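Local coordinates for uncharacterized protein (Staphylococcus aureus subsp. aureus, PDB 3H04), which is of unknown function but has an alpha/beta-hydrolase fold with a likely Ser-His-Asp triad, and probably acts as a hydrolase of the BD-FAE esterase family, at residues A[71-74]-A[75-79]; A[131-134]-A[135-138]; A[183-186]-A[187-191]; A[224-227]-A[228-231]. All coordinates share one frame; numbering follows the deposited sequence.

Interaction 1: A[71-74]-A[75-79]; sequences PEVS and LDCII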
# COMPACT_ATOMS: atom_id res chain seq x y z
N PRO A 71 -9.12 11.30 -6.69
CA PRO A 71 -8.52 12.29 -7.58
C PRO A 71 -8.49 13.71 -7.03
O PRO A 71 -8.12 14.63 -7.74
CB PRO A 71 -9.45 12.22 -8.79
CG PRO A 71 -10.81 12.07 -8.14
CD PRO A 71 -10.54 11.07 -7.02
N GLU A 72 -8.90 13.91 -5.79
CA GLU A 72 -9.02 15.27 -5.26
C GLU A 72 -7.64 15.87 -4.96
O GLU A 72 -7.50 17.08 -4.92
CB GLU A 72 -9.86 15.34 -3.99
CG GLU A 72 -11.30 14.89 -4.19
CD GLU A 72 -11.54 13.40 -3.95
OE1 GLU A 72 -10.58 12.59 -3.88
OE2 GLU A 72 -12.73 13.04 -3.84
N VAL A 73 -6.64 15.01 -4.77
CA VAL A 73 -5.23 15.45 -4.77
C VAL A 73 -4.49 14.61 -5.80
O VAL A 73 -5.06 13.64 -6.33
CB VAL A 73 -4.56 15.29 -3.41
CG1 VAL A 73 -5.38 16.04 -2.30
CG2 VAL A 73 -4.30 13.76 -3.09
N SER A 74 -3.25 14.98 -6.10
CA SER A 74 -2.43 14.22 -7.03
C SER A 74 -1.53 13.19 -6.30
O SER A 74 -1.39 13.19 -5.07
CB SER A 74 -1.53 15.16 -7.84
OG SER A 74 -0.41 15.54 -7.04
N LEU A 75 -0.88 12.32 -7.07
CA LEU A 75 0.07 11.39 -6.49
C LEU A 75 1.26 12.12 -5.82
O LEU A 75 1.84 11.59 -4.87
CB LEU A 75 0.60 10.41 -7.54
CG LEU A 75 1.66 9.38 -7.12
CD1 LEU A 75 1.14 8.43 -6.00
CD2 LEU A 75 2.12 8.53 -8.29
N ASP A 76 1.63 13.32 -6.28
CA ASP A 76 2.70 14.06 -5.62
C ASP A 76 2.28 14.40 -4.19
O ASP A 76 3.08 14.30 -3.27
CB ASP A 76 3.09 15.36 -6.35
CG ASP A 76 3.95 15.12 -7.60
OD1 ASP A 76 4.77 14.18 -7.64
OD2 ASP A 76 3.77 15.90 -8.55
N CYS A 77 1.03 14.81 -4.03
CA CYS A 77 0.46 15.03 -2.71
C CYS A 77 0.40 13.75 -1.83
O CYS A 77 0.69 13.82 -0.65
CB CYS A 77 -0.89 15.66 -2.86
SG CYS A 77 -1.68 16.15 -1.31
N ILE A 78 -0.01 12.60 -2.42
CA ILE A 78 -0.03 11.34 -1.72
C ILE A 78 1.36 11.01 -1.13
O ILE A 78 1.50 10.70 0.06
CB ILE A 78 -0.54 10.20 -2.63
CG1 ILE A 78 -2.04 10.42 -2.95
CG2 ILE A 78 -0.21 8.76 -1.96
CD1 ILE A 78 -2.69 9.29 -3.77
N ILE A 79 2.39 11.12 -1.97
CA ILE A 79 3.75 10.82 -1.56
C ILE A 79 4.18 11.77 -0.47
O ILE A 79 4.81 11.36 0.52
CB ILE A 79 4.69 10.84 -2.76
CG1 ILE A 79 4.29 9.67 -3.71
CG2 ILE A 79 6.17 10.75 -2.31
CD1 ILE A 79 5.03 9.69 -5.04
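Ser74 N-caps helix 75-91, the helix that follows strand 60-65 in this alpha/beta-hydrolase fold, and Val73 in front of it packs back on the first turn. Leu75 turns its isobutyl group away from the capping residue, toward Tyr108 of helix 105-116. Asp76 gives its amide to the cap: Asp76 N reaches Ser74 OG at 3.1 Å, a weak bond because the N-H is bent to 126°. Its carboxylate serves other partners, Tyr199 and Lys198. Cys77 N points much more directly at the same hydroxyl oxygen, yet at 3.4 Å from Ser74 OG this bond too is weak, so two imperfect bonds share one acceptor at the helix start. With chi1 of -175°, Cys77 sends its sulfur opposite its own backbone N and back toward the preceding loop, where Cys77 SG lies 3.7 Å from Val73 CB and almost as near to CG1. Ile78 closes the turn with the first regular helical bond, Ile78 N to Ser74 O at 3.0 Å, and its side chain also touches Leu109 of helix 105-116. Ile78 CG1 meets the other branch of the valine, Val73 CG2, at 4.0 Å.

Interaction 2: A[131-134]-A[135-138]; sequences INTE and PFKT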
# COMPACT_ATOMS: atom_id res chain seq x y z
N ILE A 131 4.64 2.67 -11.78
CA ILE A 131 3.34 2.94 -12.43
C ILE A 131 3.42 2.96 -13.95
O ILE A 131 2.39 2.80 -14.61
CB ILE A 131 2.67 4.23 -11.93
CG1 ILE A 131 3.57 5.44 -12.08
CG2 ILE A 131 2.32 4.07 -10.44
CD1 ILE A 131 2.88 6.72 -11.73
N ASN A 132 4.62 3.13 -14.50
CA ASN A 132 4.85 3.17 -15.93
C ASN A 132 4.94 1.77 -16.46
O ASN A 132 6.03 1.30 -16.79
CB ASN A 132 6.14 3.93 -16.27
CG ASN A 132 6.37 4.05 -17.76
OD1 ASN A 132 5.44 3.85 -18.56
ND2 ASN A 132 7.59 4.39 -18.16
N THR A 133 3.80 1.10 -16.58
CA THR A 133 3.77 -0.30 -17.00
C THR A 133 2.50 -0.48 -17.85
O THR A 133 1.52 0.26 -17.68
CB THR A 133 3.90 -1.30 -15.73
OG1 THR A 133 3.55 -0.63 -14.50
CG2 THR A 133 5.26 -1.74 -15.52
N GLU A 134 2.48 -1.39 -18.81
CA GLU A 134 1.36 -1.36 -19.77
C GLU A 134 -0.03 -1.66 -19.11
O GLU A 134 -1.03 -1.01 -19.43
CB GLU A 134 1.63 -2.27 -20.98
CG GLU A 134 1.06 -1.74 -22.32
CD GLU A 134 1.53 -0.31 -22.76
OE1 GLU A 134 2.72 0.04 -22.59
OE2 GLU A 134 0.70 0.46 -23.31
N PRO A 135 -0.08 -2.64 -18.21
CA PRO A 135 -1.34 -2.92 -17.50
C PRO A 135 -1.93 -1.73 -16.74
O PRO A 135 -3.15 -1.71 -16.51
CB PRO A 135 -0.95 -4.01 -16.51
CG PRO A 135 0.17 -4.67 -17.10
CD PRO A 135 0.95 -3.63 -17.86
N PHE A 136 -1.10 -0.78 -16.30
CA PHE A 136 -1.62 0.44 -15.69
C PHE A 136 -1.98 1.55 -16.68
O PHE A 136 -2.80 2.41 -16.37
CB PHE A 136 -0.66 0.98 -14.66
CG PHE A 136 -0.43 0.05 -13.51
CD1 PHE A 136 -1.34 -0.95 -13.17
CD2 PHE A 136 0.71 0.18 -12.74
CE1 PHE A 136 -1.12 -1.81 -12.10
CE2 PHE A 136 0.95 -0.69 -11.69
CZ PHE A 136 0.01 -1.68 -11.35
N LYS A 137 -1.37 1.53 -17.84
CA LYS A 137 -1.64 2.50 -18.89
C LYS A 137 -2.90 2.15 -19.70
O LYS A 137 -3.67 3.03 -20.07
CB LYS A 137 -0.45 2.56 -19.83
CG LYS A 137 0.78 3.18 -19.21
CD LYS A 137 2.03 3.07 -20.13
CE LYS A 137 1.84 3.79 -21.46
NZ LYS A 137 2.87 3.37 -22.40
N THR A 138 -3.13 0.86 -19.92
CA THR A 138 -4.21 0.43 -20.77
C THR A 138 -5.45 -0.01 -19.98
O THR A 138 -5.45 -0.08 -18.75
CB THR A 138 -3.74 -0.73 -21.67
OG1 THR A 138 -3.41 -1.83 -20.83
CG2 THR A 138 -2.47 -0.35 -22.48
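Phe136 and Thr133 lie side by side at the packed end of this short helical turn, while Glu134 and Lys137 meet on its more open flank. Thr133 OG1 comes within 3.4 Å of Phe136 CD2, approaching the ring obliquely, and Ile131 O sits at the ring edge, in its plane. The phenyl group is also met edge-to-face by Tyr128 and Trp185. Thr133 OG1 is buried by the contact and has no polar partner in the model. Thr133 is at the N-cap position, but its side chain makes no capping bond; Thr133 O accepts the first helical bonds, from Lys137 N at 3.2 Å and more weakly from Phe136 N. At the other end Thr138 grips Glu134 O twice: Thr138 N and Thr138 OG1 each lie 2.9 Å from Glu134 O, the first nearly in line with the C=O bond, the second 45° above its plane. The looser flank carries a long salt bridge, Glu134 OE1 to Lys137 NZ at 3.3 Å. A bend at chi3 of Lys137 (61°) brings the ammonium group over to the carboxylate. This weak, partly exposed ion pair probably adds less to the turn than the carbonyl bonds and the packed aromatic ring.

Interaction 3: A[183-186]-A[187-191]; sequences GKWI and NMINI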
# COMPACT_ATOMS: atom_id res chain seq x y z
N GLY A 183 -8.89 2.66 -18.70
CA GLY A 183 -7.46 3.00 -18.86
C GLY A 183 -7.12 4.45 -18.53
O GLY A 183 -6.12 4.97 -19.02
N LYS A 184 -7.92 5.10 -17.69
CA LYS A 184 -7.65 6.49 -17.30
C LYS A 184 -6.96 6.63 -15.93
O LYS A 184 -6.88 7.72 -15.39
CB LYS A 184 -8.96 7.27 -17.26
CG LYS A 184 -9.56 7.50 -18.62
CD LYS A 184 -11.05 7.93 -18.52
CE LYS A 184 -11.71 7.76 -19.92
NZ LYS A 184 -13.04 8.40 -20.08
N TRP A 185 -6.49 5.53 -15.35
CA TRP A 185 -5.89 5.56 -14.01
C TRP A 185 -4.64 6.44 -13.95
O TRP A 185 -4.48 7.19 -13.02
CB TRP A 185 -5.57 4.14 -13.53
CG TRP A 185 -5.14 4.05 -12.09
CD1 TRP A 185 -5.91 4.23 -10.99
CD2 TRP A 185 -3.85 3.66 -11.61
NE1 TRP A 185 -5.18 4.05 -9.85
CE2 TRP A 185 -3.91 3.66 -10.20
CE3 TRP A 185 -2.65 3.27 -12.25
CZ2 TRP A 185 -2.82 3.34 -9.41
CZ3 TRP A 185 -1.56 2.98 -11.47
CH2 TRP A 185 -1.66 2.97 -10.06
N ILE A 186 -3.77 6.33 -14.94
CA ILE A 186 -2.60 7.23 -14.99
C ILE A 186 -3.00 8.72 -15.13
O ILE A 186 -2.36 9.61 -14.57
CB ILE A 186 -1.65 6.87 -16.15
CG1 ILE A 186 -0.97 5.53 -15.89
CG2 ILE A 186 -0.62 8.01 -16.38
CD1 ILE A 186 0.15 5.58 -14.87
N ASN A 187 -4.09 8.98 -15.83
CA ASN A 187 -4.57 10.34 -15.97
C ASN A 187 -5.02 10.87 -14.63
O ASN A 187 -4.74 12.03 -14.29
CB ASN A 187 -5.75 10.38 -16.95
CG ASN A 187 -5.40 9.83 -18.30
OD1 ASN A 187 -5.33 10.56 -19.28
ND2 ASN A 187 -5.14 8.52 -18.36
N MET A 188 -5.68 10.03 -13.84
CA MET A 188 -6.23 10.44 -12.54
C MET A 188 -5.16 10.58 -11.44
O MET A 188 -5.37 11.32 -10.48
CB MET A 188 -7.40 9.55 -12.17
CG MET A 188 -8.59 9.80 -13.14
SD MET A 188 -9.82 8.49 -13.31
CE MET A 188 -10.56 8.86 -11.70
N ILE A 189 -4.00 9.96 -11.64
CA ILE A 189 -2.80 10.19 -10.81
C ILE A 189 -2.34 11.66 -10.88
O ILE A 189 -1.87 12.21 -9.90
CB ILE A 189 -1.69 9.18 -11.20
CG1 ILE A 189 -1.90 7.89 -10.41
CG2 ILE A 189 -0.28 9.75 -11.04
CD1 ILE A 189 -1.34 6.68 -11.10
N ASN A 190 -2.57 12.29 -12.04
CA ASN A 190 -2.54 13.74 -12.22
C ASN A 190 -1.15 14.30 -11.88
O ASN A 190 -1.01 15.17 -11.04
CB ASN A 190 -3.64 14.43 -11.38
CG ASN A 190 -3.86 15.88 -11.78
OD1 ASN A 190 -3.51 16.28 -12.89
ND2 ASN A 190 -4.42 16.67 -10.87
N ILE A 191 -0.12 13.74 -12.51
CA ILE A 191 1.23 14.26 -12.33
C ILE A 191 1.81 14.61 -13.67
O ILE A 191 1.26 14.20 -14.68
CB ILE A 191 2.18 13.30 -11.56
CG1 ILE A 191 2.31 11.93 -12.27
CG2 ILE A 191 1.78 13.30 -10.12
CD1 ILE A 191 2.93 10.87 -11.46
O HOH W 1 -0.59 11.77 -14.65
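Asn187, Ile189 and Ile186 bury most in this single helical turn, and Trp185 supplies the surface on which one of them rests. Ile189 extends its CD1 methyl over the six-membered ring of Trp185, 3.6 Å from the centroid and only 7° off the ring normal, a CH-pi contact. Chi1 of -172° swings the indole away from its own backbone N, and Trp185 NE1 is held by Gly39 O, which helps to fix the ring beneath the methyl. The terminal methyl of Ile186 meets the same group, CD1 to CD1, at 4.2 Å, so Ile189 CD1 has the indole face on one side and the Ile186 methyl at roughly a right angle to it. Asn187 works on the exposed flank: its CB lies 3.3 Å from Lys184 O, and its amide nitrogen ND2 passes 3.4 Å from Lys184 CA. The backbone is regular for one turn. Met188 N donates to Lys184 O at 3.0 Å and Ile189 N to Trp185 O at 3.1 Å. A water bridges the end of the turn, donating to Ile186 O and accepting from Ile191 N, past Asn190 with its positive phi. The arrangement is a helix, 173-182, ended by a Schellman motif at Gly183 and followed at once by a short helix N-capped by Lys184, within the helical insertion after strand 121-125 of the alpha/beta-hydrolase fold, with Trp185 near the probable catalytic triad.

Interaction 4: A[224-227]-A[228-231]; sequences PVEE and SEHI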
# COMPACT_ATOMS: atom_id res chain seq x y z
N PRO A 224 -0.70 -7.37 -12.13
CA PRO A 224 -0.12 -8.61 -12.62
C PRO A 224 1.02 -9.16 -11.71
O PRO A 224 1.82 -8.39 -11.19
CB PRO A 224 0.49 -8.20 -13.96
CG PRO A 224 -0.15 -7.00 -14.33
CD PRO A 224 -0.55 -6.26 -13.09
N VAL A 225 1.09 -10.48 -11.55
CA VAL A 225 2.16 -11.10 -10.75
C VAL A 225 3.57 -10.76 -11.29
O VAL A 225 4.54 -10.73 -10.55
CB VAL A 225 1.96 -12.66 -10.65
CG1 VAL A 225 2.20 -13.33 -12.00
CG2 VAL A 225 2.87 -13.21 -9.55
N GLU A 226 3.68 -10.47 -12.58
CA GLU A 226 4.94 -9.92 -13.10
C GLU A 226 5.50 -8.70 -12.37
O GLU A 226 6.74 -8.48 -12.41
CB GLU A 226 4.88 -9.67 -14.63
CG GLU A 226 4.73 -10.95 -15.43
CD GLU A 226 3.25 -11.38 -15.69
OE1 GLU A 226 2.29 -10.97 -14.99
OE2 GLU A 226 3.04 -12.17 -16.63
N GLU A 227 4.66 -7.90 -11.70
CA GLU A 227 5.19 -6.76 -10.93
C GLU A 227 6.04 -7.23 -9.75
O GLU A 227 7.07 -6.61 -9.41
CB GLU A 227 4.07 -5.83 -10.46
CG GLU A 227 3.34 -5.11 -11.61
CD GLU A 227 4.33 -4.34 -12.53
OE1 GLU A 227 5.26 -3.68 -12.00
OE2 GLU A 227 4.20 -4.42 -13.78
N SER A 228 5.63 -8.34 -9.15
CA SER A 228 6.42 -8.95 -8.08
C SER A 228 7.67 -9.64 -8.63
O SER A 228 8.76 -9.51 -8.03
CB SER A 228 5.59 -9.97 -7.31
OG SER A 228 4.69 -9.35 -6.39
N GLU A 229 7.52 -10.35 -9.77
CA GLU A 229 8.69 -10.98 -10.45
C GLU A 229 9.72 -9.90 -10.79
O GLU A 229 10.91 -10.10 -10.57
CB GLU A 229 8.28 -11.76 -11.70
CG GLU A 229 7.32 -12.90 -11.45
CD GLU A 229 6.67 -13.49 -12.71
OE1 GLU A 229 6.89 -13.00 -13.85
OE2 GLU A 229 5.93 -14.48 -12.54
N HIS A 230 9.26 -8.74 -11.23
CA HIS A 230 10.17 -7.60 -11.51
C HIS A 230 11.02 -7.20 -10.28
O HIS A 230 12.23 -6.95 -10.40
CB HIS A 230 9.42 -6.37 -12.01
CG HIS A 230 10.29 -5.16 -12.23
ND1 HIS A 230 11.28 -5.12 -13.18
CD2 HIS A 230 10.33 -3.96 -11.60
CE1 HIS A 230 11.90 -3.96 -13.13
NE2 HIS A 230 11.33 -3.23 -12.20
N ILE A 231 10.38 -7.15 -9.12
CA ILE A 231 11.09 -6.77 -7.90
C ILE A 231 12.13 -7.87 -7.56
O ILE A 231 13.31 -7.57 -7.34
CB ILE A 231 10.08 -6.55 -6.76
CG1 ILE A 231 9.30 -5.27 -7.04
CG2 ILE A 231 10.78 -6.39 -5.44
CD1 ILE A 231 8.02 -5.17 -6.33
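The first turn at helix 226-232 carries i to i+4 bonds from Glu229 N to Val225 O (3.1 Å) and from His230 N to Glu226 O (2.8 Å), followed by a longer, weak one from Ile231 N to Glu227 O. Val225 O takes a second, weak bond from Ser228 N. Among the side chains, Glu229 meets both Glu226 and Val225. Its chain is extended beyond CG and runs back along the first turn beside that of Glu226, both pointing the same way, with carboxylate planes 60° apart. Glu229 OE1 touches the aliphatic CG of Glu226 at 3.4 Å, while the charged oxygens Glu226 OE2 and Glu229 OE1 stay 4.8 Å apart. Any repulsion between these two acids is probably eased by Arg242, which forms a salt bridge with Glu229 OE2. Glu229 OE2 lies 3.9 Å from Val225 CG1. On the buried flank, the CD1 methyl of Ile231 folds back to 3.5 Å from Glu227 O and the side chain packs on Ile214. Glu227 OE1 forms a salt bridge with Arg130, and Ser228 OG bonds His216 of strand 212-217. Polar and apolar contacts together thus seat the helix against its preceding strand. It is the crossover helix of the beta-alpha-beta unit formed with strands 212-217 and 238-243, in the C-terminal half of the alpha/beta-hydrolase sheet.

Overall arrangement
Interactions 1 and 4 start helices that flank the central sheet, whereas interactions 2 and 3 belong to the helical insertion between strands 121-125 and 212-217. Interaction 3 touches both 1, where Ile189 O probably bonds Leu75 N, and 2, where Trp185 CZ3 packs on Phe136 CG at 3.7 Å; interactions 1 and 2 also pack directly, Leu75 on Ile131. Pro135 of interaction 2 meets Pro224 of interaction 4. Each contact has a buried side (Leu75 and Ile78; Phe136; Trp185 and Ile189; Val225 and Ile231), whereas Glu134, Asn187 and Glu226 are exposed. A serine hydroxyl caps interaction 1; carbonyl bonds and a weak salt bridge hold interaction 2; a methyl over an indole face marks interaction 3, and acidic side chains line interaction 4.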